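Local coordinates for protein glycerol-3-phosphate dehydrogenase [NAD(+)] 1 (Saccharomyces cerevisiae, PDB 4FGW) that catalyses the NADH-dependent reduction of dihydroxyacetone phosphate to sn-glycerol 3-phosphate, feeding the glycerol production that protects yeast cells against hyperosmotic stress, at residues R132-L137 and S165-E170. Residues are numbered along the deposited sequence; the frame is centred on the assembly and turned at random.
Sequences RICSQL and SSYITE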
loop_
_atom_site.group_PDB
_atom_site.type_symbol
_atom_site.label_atom_id
_atom_site.label_comp_id
_atom_site.label_asym_id
_atom_site.label_seq_id
_atom_site.Cartn_x
_atom_site.Cartn_y
_atom_site.Cartn_z
ATOM N N ARG A 132 -7.383 33.026 -11.137
ATOM C CA ARG A 132 -8.495 33.988 -11.105
ATOM C C ARG A 132 -8.779 34.450 -9.674
ATOM O O ARG A 132 -8.825 35.658 -9.416
ATOM C CB ARG A 132 -9.780 33.407 -11.738
ATOM C CG ARG A 132 -10.965 34.354 -11.605
ATOM C CD ARG A 132 -12.289 33.817 -12.073
ATOM N NE ARG A 132 -13.338 34.788 -11.762
ATOM C CZ ARG A 132 -14.427 34.993 -12.496
ATOM N NH1 ARG A 132 -14.635 34.286 -13.601
ATOM N NH2 ARG A 132 -15.320 35.905 -12.130
ATOM N N ILE A 133 -9.000 33.475 -8.769
ATOM C CA ILE A 133 -9.303 33.659 -7.348
ATOM C C ILE A 133 -8.212 34.472 -6.638
ATOM O O ILE A 133 -8.537 35.414 -5.914
ATOM C CB ILE A 133 -9.655 32.279 -6.674
ATOM C CG1 ILE A 133 -11.170 31.985 -6.752
ATOM C CG2 ILE A 133 -9.205 32.191 -5.220
ATOM C CD1 ILE A 133 -11.785 31.680 -8.163
ATOM N N CYS A 134 -6.931 34.153 -6.912
ATOM C CA CYS A 134 -5.772 34.839 -6.343
ATOM C C CYS A 134 -5.651 36.278 -6.799
ATOM O O CYS A 134 -5.418 37.152 -5.965
ATOM C CB CYS A 134 -4.495 34.056 -6.612
ATOM S SG CYS A 134 -4.347 32.551 -5.630
ATOM N N SER A 135 -5.822 36.529 -8.114
ATOM C CA SER A 135 -5.765 37.861 -8.725
ATOM C C SER A 135 -6.888 38.758 -8.201
ATOM O O SER A 135 -6.687 39.966 -8.046
ATOM C CB SER A 135 -5.846 37.754 -10.241
ATOM O OG SER A 135 -5.511 38.982 -10.868
ATOM N N GLN A 136 -8.017 38.159 -7.861
ATOM C CA GLN A 136 -9.153 38.873 -7.315
ATOM C C GLN A 136 -9.109 39.082 -5.841
ATOM O O GLN A 136 -9.791 39.929 -5.320
ATOM C CB GLN A 136 -10.407 38.102 -7.581
ATOM C CG GLN A 136 -10.513 37.681 -8.962
ATOM C CD GLN A 136 -11.713 38.263 -9.592
ATOM O OE1 GLN A 136 -12.548 37.545 -10.120
ATOM N NE2 GLN A 136 -11.835 39.581 -9.522
ATOM N N LEU A 137 -8.358 38.253 -5.154
ATOM C CA LEU A 137 -8.175 38.411 -3.711
ATOM C C LEU A 137 -6.997 39.320 -3.337
ATOM O O LEU A 137 -6.953 39.797 -2.202
ATOM C CB LEU A 137 -8.105 37.058 -2.979
ATOM C CG LEU A 137 -9.413 36.268 -2.831
ATOM C CD1 LEU A 137 -9.138 34.882 -2.297
ATOM C CD2 LEU A 137 -10.415 36.983 -1.926
ATOM N N SER A 165 -0.136 25.543 -3.025
ATOM C CA SER A 165 -0.172 26.258 -1.746
ATOM C C SER A 165 0.902 27.373 -1.742
ATOM O O SER A 165 0.644 28.470 -1.233
ATOM C CB SER A 165 0.051 25.288 -0.589
ATOM O OG SER A 165 1.127 24.396 -0.830
ATOM N N SER A 166 2.075 27.111 -2.369
ATOM C CA SER A 166 3.152 28.098 -2.492
ATOM C C SER A 166 2.750 29.226 -3.436
ATOM O O SER A 166 3.152 30.369 -3.211
ATOM C CB SER A 166 4.447 27.452 -2.970
ATOM O OG SER A 166 5.010 26.590 -1.995
ATOM N N TYR A 167 1.945 28.908 -4.484
ATOM C CA TYR A 167 1.425 29.891 -5.437
ATOM C C TYR A 167 0.515 30.854 -4.670
ATOM O O TYR A 167 0.646 32.066 -4.835
ATOM C CB TYR A 167 0.662 29.205 -6.595
ATOM C CG TYR A 167 0.067 30.166 -7.608
ATOM C CD1 TYR A 167 0.850 30.720 -8.617
ATOM C CD2 TYR A 167 -1.283 30.514 -7.564
ATOM C CE1 TYR A 167 0.308 31.607 -9.550
ATOM C CE2 TYR A 167 -1.835 31.401 -8.494
ATOM C CZ TYR A 167 -1.038 31.936 -9.491
ATOM O OH TYR A 167 -1.575 32.812 -10.407
ATOM N N ILE A 168 -0.366 30.308 -3.799
ATOM C CA ILE A 168 -1.288 31.070 -2.944
ATOM C C ILE A 168 -0.492 32.027 -2.030
ATOM O O ILE A 168 -0.814 33.212 -1.965
ATOM C CB ILE A 168 -2.250 30.124 -2.162
ATOM C CG1 ILE A 168 -3.249 29.438 -3.124
ATOM C CG2 ILE A 168 -2.981 30.861 -1.012
ATOM C CD1 ILE A 168 -3.990 28.203 -2.573
ATOM N N THR A 169 0.569 31.513 -1.376
ATOM C CA THR A 169 1.451 32.279 -0.496
ATOM C C THR A 169 2.164 33.386 -1.267
ATOM O O THR A 169 2.176 34.528 -0.805
ATOM C CB THR A 169 2.397 31.331 0.272
ATOM O OG1 THR A 169 1.605 30.471 1.098
ATOM C CG2 THR A 169 3.397 32.074 1.152
ATOM N N GLU A 170 2.723 33.071 -2.451
ATOM C CA GLU A 170 3.413 34.098 -3.227
ATOM C C GLU A 170 2.495 35.132 -3.901
ATOM O O GLU A 170 2.949 36.239 -4.184
ATOM C CB GLU A 170 4.517 33.528 -4.138
ATOM C CG GLU A 170 4.052 32.800 -5.390
ATOM C CD GLU A 170 5.068 32.843 -6.516
ATOM O OE1 GLU A 170 5.574 31.764 -6.899
ATOM O OE2 GLU A 170 5.382 33.958 -6.996
#
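Y167 and I168, consecutive residues of the helical segment 165-170, both meet a single side chain of 132-137, that of C134, whose CB points at the facing helix. Y167 comes first. Its CG is anti to the backbone N (chi1 179°), which carries the ring out to C134. The touching atoms are Y167 CE2, 4.0 Å from C134 SG, and CD2 of the same ring just beyond it. The sulfur stands 5.1 Å from the ring centroid and 66° off the ring normal, an oblique cysteine sulfur-aromatic contact.

At I168 the longer branch does the work. Its CG1 is anti to the carbonyl carbon (chi1 -69°), and from there I168 CG1 reaches to 4.1 Å from C134 SG. The cysteine sulfur is thus touched by an aromatic carbon and an aliphatic one from successive residues of one helix turn. The CA atoms of C134 and I168, 6.8 Å apart, are also the closest such pair across the two segments. No hydrogen bond crosses here, and only 112 Å² is buried in all, so this is a small, apolar helix-helix contact resting on one sulfur.

The pair belongs to the Rossmann-type NAD-binding domain, where helices 130-137 and 164-172 pack side by side against the central sheet. I168 reaches F123 on strand 120-123 and C176 on strand 175-180, while I133 and L137 of the partner helix also rest on F123. L130 extends the helix-helix packing, touching both Y167 and I168, and P131 adds a further contact to Y167; at the C-terminal end of helix 130-137, L137 packs on L111 and V115 of helix 111-115.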